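TRAP-type C4-dicarboxylate:H+ symport system substrate-binding component DctP (Shewanella oneidensis, PDB 4MX6) probably captures C4-dicarboxylates such as succinate in the periplasm and hands them to a TRAP-type proton symport system. Local coordinates at residues Val149-Leu154 and Ala253-Leu258; Lys59-Gln64 and Lys267-Glu272; Pro67-Val72 and Ala260-Val265; Lys104-Arg107 and Leu112-Phe115; Phe119-Met124 and Asn128-Gly133. All coordinates share one frame; numbering follows the deposited sequence. Where two conformers were deposited one is given.

Contact 1 of 5, residues Val149-Leu154 and Ala253-Leu258; sequences VGLGYL and AFWKSL
Trp255 reaches from helix 252-257 to the methyl groups of Val149 and Leu151. From CB its indole swings with CG anti to the backbone N (chi1 -157°), which turns the ring toward the strand. CD1 comes first, meeting Val149 CG1 obliquely at 4.2 Å. Farther along, NE1 and CE2 pass beneath the CD2 methyl of Leu151, and the approach is closest at the six-membered ring, where Trp255 CZ2 lies 3.9 Å from Leu151 CD2. That methyl sits 3.7 Å above the indole plane, offset toward the rim. Val149 and Leu151 belong to strand 148-158, which pairs antiparallel with strand 243-251 and carries a classic beta bulge where Leu151 and Gly152 both face Val248. The partner strand runs straight on into the helix bearing Trp255, so the indole folds back over its own two-stranded sheet. At the end of the six-membered ring, Trp255 CH2 packs on Lys267 CB. Arg263 makes a cation-pi contact with the indole.

Contact 2 of 5, residues Lys59-Gln64 and Lys267-Glu272; sequences KELVEQ and KEALDE
Leu61 sets its CG anti to the carbonyl carbon (chi1 -66°), and a second torsion of -176° extends CD1 toward Ala269 and Glu272 on the facing helix. The motif is an antiparallel helix pair: the axes of the 59-64 and 267-272 segments approach to 9.0 Å with their directions 149° apart, joining helix 50-65 to the long helix 260-295. The small side chain of Ala269 is consistent with this close approach, its CB standing 3.8 Å from Leu61 CB. Past it, Leu61 CD1 lies 3.7 Å from the carbonyl oxygen Ala269 O. The same methyl touches both CB and OE1 of Glu272, whose extended chain crosses the leucine at about a right angle. The polar end of Glu272 is engaged by a salt bridge from OE1 to Arg65, so the leucine methyl packs beside an oxygen that already has a cation. Off the interface, each helix carries a salt bridge four residues long: Lys59 NZ to Glu63 OE2 at 3.0 Å, and Lys267 NZ to Asp271 OD1 at 2.9 Å, both on the syn lone pair of the carboxylate. Glu63 OE2 is also held by Thr71 OG1 and Val72 N, which ties helix 50-65 to the strand after it. On the other flank of the Leu61 contact, Val62 CG2 rests 4.2 Å from Ala269 CB.

Contact 3 of 5, residues Pro67-Val72 and Ala260-Val265; sequences PGEYTV and ADKRKV
The phenol ring of Tyr70 meets Lys262 obliquely: Lys262 CB lies 3.9 Å from Tyr70 CE1 and 3.8 Å from Tyr70 OH, with CG close behind. Leu258 CD2 lies against the hydroxyl end of the ring, Pro259 touches the same side chain, and Val62 of helix 50-65 packs on its root. Beside the ring, the Glu69 carboxylate receives the end of the same lysine. Lys262 bends at its second torsion (chi2 -55°) and then runs extended, so its first carbons stay by the tyrosine while NZ arrives at Glu69 across the line of that side chain. The salt bridge is one-sided: NZ donates to the syn lone pair of Glu69 OE1 at 2.7 Å, whereas Glu69 OE2 stays 3.8 Å from Lys262 NZ. Tyr70 opens strand 70-75, the second strand of a beta-alpha-beta unit made with parallel strand 37-42 and helix 50-65, and the contact joins it to the first turns of helix 260-295. The lysine thus serves in two ways, apolar near its root and charged at its tip; as both residues of the ion pair are partly exposed, water would probably screen the attraction.

Contact 4 of 5, residues Lys104-Arg107 and Leu112-Phe115; sequences KFER and LQVF
Phe105 faces Leu112 and Glu106 faces Gln113 in step, with CA atoms of the Phe105-Leu112 pair 7.0 Å apart, while residues 112-115 form a turn closed by the bond from Phe115 N to Leu112 O at 3.0 Å. Leu112 CD1 does the apolar touching, coming obliquely to the root of the Phe105 side chain: it is 3.7 Å from Phe105 CD2 and 3.8 Å from Phe105 CG. Glu106 and Gln113 extend beyond CG and cross at about a right angle, carboxylate and amide planes 84° apart. Their nearest atoms, Glu106 OE2 and Gln113 OE1, are both acceptors only 2.8 Å apart, so no hydrogen bond joins them. Both segments lie in the long loop between helices 86-91 and 124-132 of this type II periplasmic-binding fold, and Lys104, next to Phe105, hydrogen-bonds succinate through NZ and makes a salt bridge to Asp83. What fixes the two polar ends lies beyond the pair: Glu106 OE1 accepts from Asp184 N and OE2 weakly from Ser183 OG, which probably offsets the unfavourable approach of the two oxygens, while Gln113 NE2 donates to Gln325 OE1. Replacing Glu106 with an alanine would probably leave the Asp184 amide without this acceptor and open a gap beside the Gln113 amide. Phe105 also packs on Met247 of strand 243-251, as does Leu112.

Contact 5 of 5, residues Phe119-Met124 and Asn128-Gly133; sequences FLFNDM and NRFQQG
Phe121 and Phe130 send their side chains across each other at about a right angle, their ring planes tilted by 49° and centroids 5.6 Å apart, an oblique pair. The far end of the Phe121 ring does the touching: CE1 comes to 3.6 Å from Phe130 CB, and CZ to 3.8 Å from Phe130 CD2. Phe130 leans from helix 124-132 toward the preceding loop because its chi1 of 176° carries the ring away from the backbone N; there Phe115 also meets its ring. Leu120 CG sits over the centre of one face of Phe121, 4.1 Å above the plane. With an alanine in place of Phe121, the Phe130 ring would probably lose a neighbour on this side, and Leu120 the ring it packs on. The loop turns into the helix at Asp123, the N-cap, whose OD1 accepts from Ala126 N and takes a 2.7 Å hydrogen bond from a water. In the opening turn Asn128 N donates to Met124 O at 3.0 Å, the donor tilted from the carbonyl plane. The chemistry divides accordingly: the buried phenylalanines meet through carbon alone, while the partly exposed Asp123 satisfies a first-turn amide, its negative charge probably favourable at the positive end of the helix.

How the contacts relate
Contacts 1, 2 and 3 gather at one end of the molecule, with centres 9 to 14 Å apart. Helix 260-295 serves contacts 2 and 3 directly and touches contact 1 through Leu270 and Lys267. Contacts 4 and 5, centres 15 Å apart, share the loop before helix 124-132 and meet where Val114 O touches Leu120 CD2; the centre of contact 3 lies 31 and 33 Å from theirs. Strand 148-158 spans the two groups, Tyr153 touching both Phe115 and Gln131. Along the chain contacts 4, 5 and 1 open in that order, all between the early and late segments that contacts 2 and 3 join. Distant sequence thus builds the outer end, while local turns shape the region near the succinate site.

Contact 1 of 5, residues Val149-Leu154 and Ala253-Leu258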
# COMPACT_ATOMS: atom_id res chain seq x y z
N VAL A 149 -13.18 -8.86 6.80
CA VAL A 149 -12.34 -9.93 7.30
C VAL A 149 -10.93 -9.77 6.74
O VAL A 149 -10.74 -9.74 5.53
CB VAL A 149 -12.88 -11.32 6.86
CG1 VAL A 149 -11.95 -12.44 7.32
CG2 VAL A 149 -14.28 -11.55 7.40
N GLY A 150 -9.96 -9.63 7.63
CA GLY A 150 -8.57 -9.53 7.22
C GLY A 150 -7.94 -10.89 7.05
O GLY A 150 -7.87 -11.67 8.00
N LEU A 151 -7.44 -11.15 5.85
CA LEU A 151 -6.93 -12.47 5.51
C LEU A 151 -5.41 -12.57 5.48
O LEU A 151 -4.87 -13.65 5.65
CB LEU A 151 -7.53 -12.92 4.18
CG LEU A 151 -9.04 -13.13 4.23
CD1 LEU A 151 -9.58 -13.47 2.86
CD2 LEU A 151 -9.38 -14.23 5.23
N GLY A 152 -4.72 -11.46 5.29
CA GLY A 152 -3.27 -11.47 5.29
C GLY A 152 -2.73 -10.11 4.90
O GLY A 152 -3.47 -9.23 4.45
N TYR A 153 -1.42 -9.95 5.08
CA TYR A 153 -0.68 -8.77 4.64
C TYR A 153 0.06 -9.13 3.36
O TYR A 153 0.65 -10.20 3.24
CB TYR A 153 0.33 -8.35 5.69
CG TYR A 153 -0.27 -7.77 6.95
CD1 TYR A 153 -0.78 -6.48 6.97
CD2 TYR A 153 -0.28 -8.49 8.14
CE1 TYR A 153 -1.29 -5.92 8.12
CE2 TYR A 153 -0.82 -7.94 9.30
CZ TYR A 153 -1.32 -6.66 9.28
OH TYR A 153 -1.83 -6.07 10.41
N LEU A 154 0.09 -8.19 2.41
CA LEU A 154 0.84 -8.34 1.17
C LEU A 154 1.76 -7.13 1.04
O LEU A 154 1.31 -5.99 1.18
CB LEU A 154 -0.12 -8.45 -0.02
CG LEU A 154 0.53 -8.43 -1.40
CD1 LEU A 154 1.39 -9.66 -1.63
CD2 LEU A 154 -0.55 -8.34 -2.47
N ALA A 253 -19.81 -11.60 5.07
CA ALA A 253 -20.95 -12.27 4.46
C ALA A 253 -20.50 -13.27 3.40
O ALA A 253 -20.99 -14.40 3.36
CB ALA A 253 -21.91 -11.24 3.88
N PHE A 254 -19.58 -12.88 2.53
CA PHE A 254 -19.09 -13.81 1.52
C PHE A 254 -18.32 -14.96 2.15
O PHE A 254 -18.53 -16.13 1.83
CB PHE A 254 -18.21 -13.12 0.48
CG PHE A 254 -17.56 -14.10 -0.44
CD1 PHE A 254 -18.30 -14.81 -1.37
CD2 PHE A 254 -16.19 -14.35 -0.36
CE1 PHE A 254 -17.70 -15.73 -2.21
CE2 PHE A 254 -15.60 -15.27 -1.19
CZ PHE A 254 -16.36 -15.96 -2.11
N TRP A 255 -17.44 -14.64 3.08
CA TRP A 255 -16.58 -15.66 3.67
C TRP A 255 -17.42 -16.72 4.38
O TRP A 255 -17.17 -17.92 4.24
CB TRP A 255 -15.58 -14.99 4.61
CG TRP A 255 -14.31 -15.74 4.90
CD1 TRP A 255 -13.80 -16.02 6.13
CD2 TRP A 255 -13.35 -16.26 3.95
NE1 TRP A 255 -12.61 -16.68 6.02
CE2 TRP A 255 -12.31 -16.84 4.70
CE3 TRP A 255 -13.28 -16.29 2.56
CZ2 TRP A 255 -11.21 -17.45 4.10
CZ3 TRP A 255 -12.18 -16.91 1.97
CH2 TRP A 255 -11.17 -17.48 2.74
N LYS A 256 -18.44 -16.28 5.12
CA LYS A 256 -19.35 -17.21 5.80
C LYS A 256 -20.23 -17.99 4.83
O LYS A 256 -20.72 -19.07 5.18
CB LYS A 256 -20.22 -16.45 6.80
CG LYS A 256 -19.47 -16.06 8.06
CD LYS A 256 -20.31 -15.25 9.03
CE LYS A 256 -19.53 -14.95 10.30
NZ LYS A 256 -20.23 -13.97 11.18
N SER A 257 -20.44 -17.48 3.62
CA SER A 257 -21.32 -18.14 2.65
C SER A 257 -20.66 -19.35 2.00
O SER A 257 -21.33 -20.15 1.34
CB SER A 257 -21.76 -17.15 1.56
OG SER A 257 -20.77 -16.94 0.57
N LEU A 258 -19.35 -19.48 2.16
CA LEU A 258 -18.64 -20.62 1.59
C LEU A 258 -18.78 -21.86 2.46
O LEU A 258 -18.78 -21.77 3.69
CB LEU A 258 -17.15 -20.31 1.46
CG LEU A 258 -16.78 -19.20 0.49
CD1 LEU A 258 -15.33 -18.78 0.68
CD2 LEU A 258 -17.01 -19.65 -0.94

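Contact 2 of 5, residues Lys59-Gln64 and Lys267-Glu272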
# COMPACT_ATOMS: atom_id res chain seq x y z
N LYS A 59 -5.96 -16.66 -8.75
CA LYS A 59 -6.80 -17.18 -9.82
C LYS A 59 -6.30 -18.54 -10.30
O LYS A 59 -7.09 -19.48 -10.44
CB LYS A 59 -6.82 -16.19 -10.98
CG LYS A 59 -7.49 -16.70 -12.25
CD LYS A 59 -7.40 -15.67 -13.36
CE LYS A 59 -8.04 -16.15 -14.66
NZ LYS A 59 -9.49 -16.40 -14.50
N GLU A 60 -5.01 -18.64 -10.58
CA GLU A 60 -4.44 -19.87 -11.11
C GLU A 60 -4.62 -21.03 -10.13
O GLU A 60 -5.04 -22.12 -10.52
CB GLU A 60 -2.95 -19.66 -11.43
CG GLU A 60 -2.73 -18.76 -12.63
CD GLU A 60 -1.31 -18.27 -12.79
OE1 GLU A 60 -0.42 -18.88 -12.18
OE2 GLU A 60 -1.10 -17.29 -13.55
N LEU A 61 -4.34 -20.78 -8.86
CA LEU A 61 -4.42 -21.84 -7.86
C LEU A 61 -5.86 -22.27 -7.62
O LEU A 61 -6.13 -23.47 -7.47
CB LEU A 61 -3.75 -21.43 -6.55
CG LEU A 61 -2.24 -21.22 -6.63
CD1 LEU A 61 -1.74 -20.92 -5.24
CD2 LEU A 61 -1.54 -22.44 -7.20
N VAL A 62 -6.79 -21.33 -7.56
CA VAL A 62 -8.18 -21.71 -7.33
C VAL A 62 -8.68 -22.55 -8.50
O VAL A 62 -9.34 -23.57 -8.31
CB VAL A 62 -9.08 -20.46 -7.12
CG1 VAL A 62 -10.57 -20.84 -7.19
CG2 VAL A 62 -8.77 -19.80 -5.78
N GLU A 63 -8.37 -22.12 -9.71
CA GLU A 63 -8.92 -22.81 -10.86
C GLU A 63 -8.27 -24.18 -11.05
O GLU A 63 -8.90 -25.09 -11.57
CB GLU A 63 -8.88 -21.88 -12.08
CG GLU A 63 -9.91 -20.75 -11.88
CD GLU A 63 -9.61 -19.49 -12.65
OE1 GLU A 63 -8.46 -19.32 -13.10
OE2 GLU A 63 -10.54 -18.67 -12.85
N GLN A 64 -7.01 -24.34 -10.62
CA GLN A 64 -6.36 -25.64 -10.61
C GLN A 64 -6.94 -26.60 -9.59
O GLN A 64 -7.09 -27.78 -9.87
CB GLN A 64 -4.89 -25.49 -10.27
CG GLN A 64 -4.08 -24.86 -11.38
CD GLN A 64 -2.78 -24.29 -10.87
OE1 GLN A 64 -2.19 -24.82 -9.92
NE2 GLN A 64 -2.32 -23.21 -11.48
N LYS A 267 -8.60 -20.36 1.12
CA LYS A 267 -7.69 -19.67 2.04
C LYS A 267 -6.25 -20.11 1.83
O LYS A 267 -5.34 -19.28 1.82
CB LYS A 267 -8.13 -19.93 3.49
CG LYS A 267 -7.22 -19.27 4.54
CD LYS A 267 -7.02 -17.77 4.34
CE LYS A 267 -6.51 -17.09 5.62
NZ LYS A 267 -5.22 -17.65 6.09
N GLU A 268 -6.03 -21.41 1.64
CA GLU A 268 -4.68 -21.90 1.42
C GLU A 268 -4.11 -21.35 0.10
O GLU A 268 -2.93 -20.99 0.03
CB GLU A 268 -4.64 -23.42 1.43
CG GLU A 268 -3.30 -24.02 1.01
CD GLU A 268 -2.15 -23.64 1.92
OE1 GLU A 268 -2.39 -23.34 3.11
OE2 GLU A 268 -0.99 -23.66 1.44
N ALA A 269 -4.96 -21.26 -0.92
CA ALA A 269 -4.54 -20.69 -2.20
C ALA A 269 -4.17 -19.22 -2.02
O ALA A 269 -3.18 -18.74 -2.58
CB ALA A 269 -5.64 -20.85 -3.25
N LEU A 270 -4.97 -18.51 -1.23
CA LEU A 270 -4.68 -17.11 -0.95
C LEU A 270 -3.34 -16.96 -0.23
O LEU A 270 -2.53 -16.12 -0.59
CB LEU A 270 -5.80 -16.51 -0.12
CG LEU A 270 -5.83 -15.00 -0.10
CD1 LEU A 270 -6.46 -14.50 -1.39
CD2 LEU A 270 -6.62 -14.56 1.07
N ASP A 271 -3.11 -17.78 0.79
CA ASP A 271 -1.86 -17.72 1.54
C ASP A 271 -0.66 -17.92 0.60
O ASP A 271 0.34 -17.21 0.68
CB ASP A 271 -1.81 -18.81 2.61
CG ASP A 271 -2.79 -18.60 3.74
OD1 ASP A 271 -3.39 -17.51 3.84
OD2 ASP A 271 -2.96 -19.56 4.53
N GLU A 272 -0.75 -18.90 -0.29
CA GLU A 272 0.35 -19.18 -1.20
C GLU A 272 0.55 -18.04 -2.20
O GLU A 272 1.68 -17.70 -2.56
CB GLU A 272 0.10 -20.51 -1.92
CG GLU A 272 0.23 -21.69 -1.02
CD GLU A 272 -0.13 -22.98 -1.72
OE1 GLU A 272 0.27 -23.14 -2.90
OE2 GLU A 272 -0.80 -23.84 -1.09

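Contact 3 of 5, residues Pro67-Val72 and Ala260-Val265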
# COMPACT_ATOMS: atom_id res chain seq x y z
N PRO A 67 -11.50 -26.97 -9.97
CA PRO A 67 -12.00 -26.78 -11.33
C PRO A 67 -13.49 -27.04 -11.45
O PRO A 67 -14.01 -28.05 -10.96
CB PRO A 67 -11.20 -27.81 -12.15
CG PRO A 67 -10.74 -28.82 -11.16
CD PRO A 67 -10.52 -28.06 -9.88
N GLY A 68 -14.18 -26.11 -12.10
CA GLY A 68 -15.61 -26.21 -12.30
C GLY A 68 -16.44 -25.80 -11.10
O GLY A 68 -17.67 -25.70 -11.21
N GLU A 69 -15.79 -25.55 -9.96
CA GLU A 69 -16.51 -25.19 -8.75
C GLU A 69 -16.43 -23.69 -8.48
O GLU A 69 -17.42 -23.07 -8.08
CB GLU A 69 -15.94 -25.95 -7.55
CG GLU A 69 -16.05 -27.46 -7.66
CD GLU A 69 -15.33 -28.16 -6.51
OE1 GLU A 69 -15.65 -27.88 -5.36
OE2 GLU A 69 -14.42 -28.98 -6.77
N TYR A 70 -15.24 -23.12 -8.67
CA TYR A 70 -15.00 -21.70 -8.49
C TYR A 70 -14.10 -21.20 -9.60
O TYR A 70 -13.25 -21.93 -10.10
CB TYR A 70 -14.33 -21.42 -7.13
CG TYR A 70 -15.22 -21.75 -5.97
CD1 TYR A 70 -15.26 -23.03 -5.44
CD2 TYR A 70 -16.06 -20.79 -5.42
CE1 TYR A 70 -16.10 -23.35 -4.39
CE2 TYR A 70 -16.90 -21.09 -4.38
CZ TYR A 70 -16.92 -22.37 -3.87
OH TYR A 70 -17.76 -22.69 -2.82
N THR A 71 -14.31 -19.95 -9.99
CA THR A 71 -13.41 -19.27 -10.91
C THR A 71 -13.14 -17.89 -10.34
O THR A 71 -14.00 -17.33 -9.67
CB THR A 71 -14.02 -19.15 -12.32
OG1 THR A 71 -13.04 -18.61 -13.22
CG2 THR A 71 -15.25 -18.25 -12.31
N VAL A 72 -11.94 -17.35 -10.59
CA VAL A 72 -11.58 -16.03 -10.10
C VAL A 72 -11.42 -15.08 -11.29
O VAL A 72 -10.63 -15.36 -12.18
CB VAL A 72 -10.26 -16.06 -9.30
CG1 VAL A 72 -9.94 -14.66 -8.76
CG2 VAL A 72 -10.34 -17.05 -8.17
N ALA A 260 -17.32 -24.91 4.46
CA ALA A 260 -16.06 -24.84 5.20
C ALA A 260 -14.88 -25.50 4.48
O ALA A 260 -13.74 -25.00 4.56
CB ALA A 260 -16.24 -25.45 6.58
N ASP A 261 -15.14 -26.60 3.78
CA ASP A 261 -14.06 -27.29 3.09
C ASP A 261 -13.54 -26.48 1.90
O ASP A 261 -12.33 -26.36 1.71
CB ASP A 261 -14.43 -28.75 2.72
CG ASP A 261 -15.86 -28.94 2.20
OD1 ASP A 261 -16.47 -27.99 1.66
OD2 ASP A 261 -16.38 -30.07 2.37
N LYS A 262 -14.45 -25.87 1.15
CA LYS A 262 -14.05 -25.04 0.02
C LYS A 262 -13.34 -23.78 0.52
O LYS A 262 -12.36 -23.33 -0.08
CB LYS A 262 -15.27 -24.67 -0.83
CG LYS A 262 -16.08 -25.85 -1.32
CD LYS A 262 -15.24 -26.84 -2.06
CE LYS A 262 -15.98 -28.15 -2.26
NZ LYS A 262 -15.15 -29.15 -3.01
N ARG A 263 -13.85 -23.20 1.60
CA ARG A 263 -13.23 -22.03 2.20
C ARG A 263 -11.77 -22.33 2.55
O ARG A 263 -10.89 -21.51 2.32
CB ARG A 263 -13.99 -21.57 3.45
CG ARG A 263 -13.45 -20.27 4.01
CD ARG A 263 -14.05 -19.88 5.35
NE ARG A 263 -15.52 -19.85 5.33
CZ ARG A 263 -16.33 -20.61 6.07
NH1 ARG A 263 -15.87 -21.51 6.94
NH2 ARG A 263 -17.63 -20.46 5.92
N LYS A 264 -11.51 -23.51 3.12
CA LYS A 264 -10.16 -23.87 3.49
C LYS A 264 -9.22 -23.96 2.28
O LYS A 264 -8.09 -23.48 2.33
CB LYS A 264 -10.18 -25.20 4.25
CG LYS A 264 -8.82 -25.64 4.72
CD LYS A 264 -8.92 -26.88 5.58
CE LYS A 264 -7.56 -27.27 6.12
NZ LYS A 264 -7.67 -28.42 7.01
N VAL A 265 -9.69 -24.53 1.19
CA VAL A 265 -8.90 -24.59 -0.04
C VAL A 265 -8.62 -23.18 -0.58
O VAL A 265 -7.48 -22.86 -0.98
CB VAL A 265 -9.61 -25.45 -1.11
CG1 VAL A 265 -8.84 -25.45 -2.41
CG2 VAL A 265 -9.79 -26.88 -0.62

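Contact 4 of 5, residues Lys104-Arg107 and Leu112-Phe115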
# COMPACT_ATOMS: atom_id res chain seq x y z
N LYS A 104 -5.77 3.07 3.64
CA LYS A 104 -7.07 3.39 3.05
C LYS A 104 -8.26 2.85 3.84
O LYS A 104 -9.35 2.68 3.30
CB LYS A 104 -7.11 2.92 1.58
CG LYS A 104 -6.14 3.71 0.68
CD LYS A 104 -6.05 3.17 -0.73
CE LYS A 104 -5.01 3.94 -1.54
NZ LYS A 104 -4.73 3.31 -2.86
N PHE A 105 -8.05 2.59 5.13
CA PHE A 105 -9.07 1.95 5.96
C PHE A 105 -9.70 2.85 7.03
O PHE A 105 -10.47 2.35 7.86
CB PHE A 105 -8.46 0.71 6.63
CG PHE A 105 -8.24 -0.45 5.68
CD1 PHE A 105 -9.30 -1.25 5.29
CD2 PHE A 105 -6.98 -0.74 5.19
CE1 PHE A 105 -9.10 -2.33 4.44
CE2 PHE A 105 -6.79 -1.82 4.33
CZ PHE A 105 -7.85 -2.62 3.97
N GLU A 106 -9.42 4.15 7.00
CA GLU A 106 -9.85 5.04 8.09
C GLU A 106 -11.36 5.12 8.31
O GLU A 106 -11.81 5.47 9.40
CB GLU A 106 -9.28 6.46 7.90
CG GLU A 106 -7.78 6.50 8.15
CD GLU A 106 -7.12 7.86 7.92
OE1 GLU A 106 -7.81 8.78 7.42
OE2 GLU A 106 -5.91 8.01 8.23
N ARG A 107 -12.15 4.83 7.28
CA ARG A 107 -13.59 4.84 7.48
C ARG A 107 -14.06 3.68 8.34
O ARG A 107 -15.17 3.71 8.86
CB ARG A 107 -14.35 4.80 6.16
CG ARG A 107 -15.84 4.85 6.40
CD ARG A 107 -16.62 5.07 5.14
NE ARG A 107 -16.32 4.03 4.17
CZ ARG A 107 -16.67 4.07 2.89
NH1 ARG A 107 -17.34 5.12 2.43
NH2 ARG A 107 -16.35 3.07 2.09
N LEU A 112 -5.20 1.05 11.95
CA LEU A 112 -4.21 0.79 10.91
C LEU A 112 -3.37 2.02 10.57
O LEU A 112 -2.37 1.90 9.86
CB LEU A 112 -4.87 0.20 9.65
CG LEU A 112 -5.42 -1.22 9.88
CD1 LEU A 112 -6.34 -1.64 8.76
CD2 LEU A 112 -4.28 -2.21 10.02
N GLN A 113 -3.75 3.18 11.11
CA GLN A 113 -3.00 4.42 10.92
C GLN A 113 -1.54 4.28 11.33
O GLN A 113 -0.68 5.00 10.83
CB GLN A 113 -3.66 5.56 11.71
CG GLN A 113 -4.94 6.02 11.08
CD GLN A 113 -5.53 7.24 11.75
OE1 GLN A 113 -5.97 8.17 11.07
NE2 GLN A 113 -5.56 7.26 13.08
N VAL A 114 -1.25 3.37 12.26
CA VAL A 114 0.12 3.13 12.68
C VAL A 114 1.04 2.89 11.48
O VAL A 114 2.18 3.35 11.46
CB VAL A 114 0.21 1.99 13.71
CG1 VAL A 114 -0.24 0.65 13.13
CG2 VAL A 114 1.63 1.90 14.28
N PHE A 115 0.55 2.17 10.47
CA PHE A 115 1.38 1.83 9.33
C PHE A 115 1.82 3.03 8.50
O PHE A 115 2.79 2.92 7.75
CB PHE A 115 0.65 0.82 8.44
CG PHE A 115 0.67 -0.59 8.98
CD1 PHE A 115 1.83 -1.35 8.92
CD2 PHE A 115 -0.49 -1.17 9.50
CE1 PHE A 115 1.84 -2.65 9.38
CE2 PHE A 115 -0.48 -2.47 9.95
CZ PHE A 115 0.69 -3.21 9.89

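Contact 5 of 5, residues Phe119-Met124 and Asn128-Gly133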
# COMPACT_ATOMS: atom_id res chain seq x y z
N PHE A 119 8.77 7.22 8.84
CA PHE A 119 10.02 6.69 9.37
C PHE A 119 9.82 5.77 10.59
O PHE A 119 10.75 5.53 11.36
CB PHE A 119 11.01 7.82 9.70
CG PHE A 119 11.44 8.62 8.49
CD1 PHE A 119 12.37 8.11 7.61
CD2 PHE A 119 10.92 9.87 8.25
CE1 PHE A 119 12.76 8.85 6.50
CE2 PHE A 119 11.31 10.60 7.14
CZ PHE A 119 12.23 10.09 6.27
N LEU A 120 8.63 5.21 10.75
CA LEU A 120 8.40 4.25 11.82
C LEU A 120 9.22 2.98 11.63
O LEU A 120 9.86 2.49 12.57
CB LEU A 120 6.91 3.93 11.93
CG LEU A 120 6.52 2.93 13.03
CD1 LEU A 120 6.97 3.39 14.41
CD2 LEU A 120 5.00 2.73 12.98
N PHE A 121 9.16 2.42 10.43
CA PHE A 121 9.88 1.20 10.10
C PHE A 121 11.12 1.50 9.28
O PHE A 121 11.07 2.27 8.31
CB PHE A 121 8.98 0.26 9.29
CG PHE A 121 7.71 -0.10 10.00
CD1 PHE A 121 7.72 -0.98 11.07
CD2 PHE A 121 6.50 0.44 9.61
CE1 PHE A 121 6.54 -1.32 11.73
CE2 PHE A 121 5.33 0.10 10.28
CZ PHE A 121 5.36 -0.77 11.34
N ASN A 122 12.24 0.92 9.67
CA ASN A 122 13.49 1.16 8.95
C ASN A 122 13.44 0.59 7.54
O ASN A 122 13.96 1.18 6.58
CB ASN A 122 14.68 0.52 9.67
CG ASN A 122 15.02 1.19 10.98
OD1 ASN A 122 14.57 2.31 11.26
ND2 ASN A 122 15.83 0.53 11.80
N ASP A 123 12.82 -0.58 7.43
CA ASP A 123 12.86 -1.35 6.20
C ASP A 123 11.77 -2.41 6.23
O ASP A 123 11.03 -2.53 7.22
CB ASP A 123 14.25 -1.97 5.97
CG ASP A 123 14.70 -2.81 7.13
OD1 ASP A 123 13.85 -3.45 7.79
OD2 ASP A 123 15.93 -2.84 7.38
N MET A 124 11.68 -3.19 5.16
CA MET A 124 10.60 -4.17 5.01
C MET A 124 10.72 -5.35 5.97
O MET A 124 9.73 -6.00 6.28
CB MET A 124 10.54 -4.66 3.57
CG MET A 124 10.15 -3.57 2.59
SD MET A 124 8.55 -2.87 2.98
CE MET A 124 7.52 -4.24 2.54
N ASN A 128 7.59 -6.50 8.28
CA ASN A 128 7.15 -7.88 8.34
C ASN A 128 7.14 -8.41 9.78
O ASN A 128 6.20 -9.09 10.19
CB ASN A 128 8.02 -8.76 7.47
CG ASN A 128 7.41 -10.09 7.25
OD1 ASN A 128 6.42 -10.20 6.52
ND2 ASN A 128 7.99 -11.12 7.84
N ARG A 129 8.17 -8.11 10.56
CA ARG A 129 8.19 -8.55 11.94
C ARG A 129 6.99 -7.99 12.71
O ARG A 129 6.34 -8.71 13.48
CB ARG A 129 9.50 -8.16 12.63
CG ARG A 129 10.65 -9.11 12.36
CD ARG A 129 11.87 -8.77 13.22
NE ARG A 129 12.83 -7.94 12.49
CZ ARG A 129 13.61 -8.39 11.52
NH1 ARG A 129 13.55 -9.66 11.14
NH2 ARG A 129 14.46 -7.58 10.91
N PHE A 130 6.70 -6.71 12.51
CA PHE A 130 5.56 -6.11 13.18
C PHE A 130 4.26 -6.79 12.75
O PHE A 130 3.42 -7.14 13.57
CB PHE A 130 5.50 -4.61 12.92
CG PHE A 130 4.29 -3.95 13.52
CD1 PHE A 130 4.21 -3.71 14.88
CD2 PHE A 130 3.22 -3.58 12.72
CE1 PHE A 130 3.09 -3.10 15.42
CE2 PHE A 130 2.10 -2.99 13.27
CZ PHE A 130 2.03 -2.74 14.61
N GLN A 131 4.09 -6.99 11.45
CA GLN A 131 2.89 -7.64 10.92
C GLN A 131 2.67 -9.04 11.47
O GLN A 131 1.54 -9.44 11.71
CB GLN A 131 2.94 -7.70 9.40
CG GLN A 131 2.64 -6.34 8.75
CD GLN A 131 2.98 -6.30 7.27
OE1 GLN A 131 3.62 -7.21 6.73
NE2 GLN A 131 2.56 -5.24 6.62
N GLN A 132 3.76 -9.80 11.64
CA GLN A 132 3.67 -11.18 12.09
C GLN A 132 3.63 -11.32 13.61
O GLN A 132 3.33 -12.40 14.12
CB GLN A 132 4.84 -12.00 11.52
CG GLN A 132 4.77 -12.13 9.99
CD GLN A 132 3.45 -12.72 9.52
OE1 GLN A 132 3.05 -13.77 9.97
NE2 GLN A 132 2.76 -12.02 8.62
N GLY A 133 3.93 -10.24 14.32
CA GLY A 133 3.82 -10.22 15.77
C GLY A 133 2.38 -10.08 16.22
O GLY A 133 1.45 -9.97 15.43
O HOH W 1 14.94 -4.30 10.07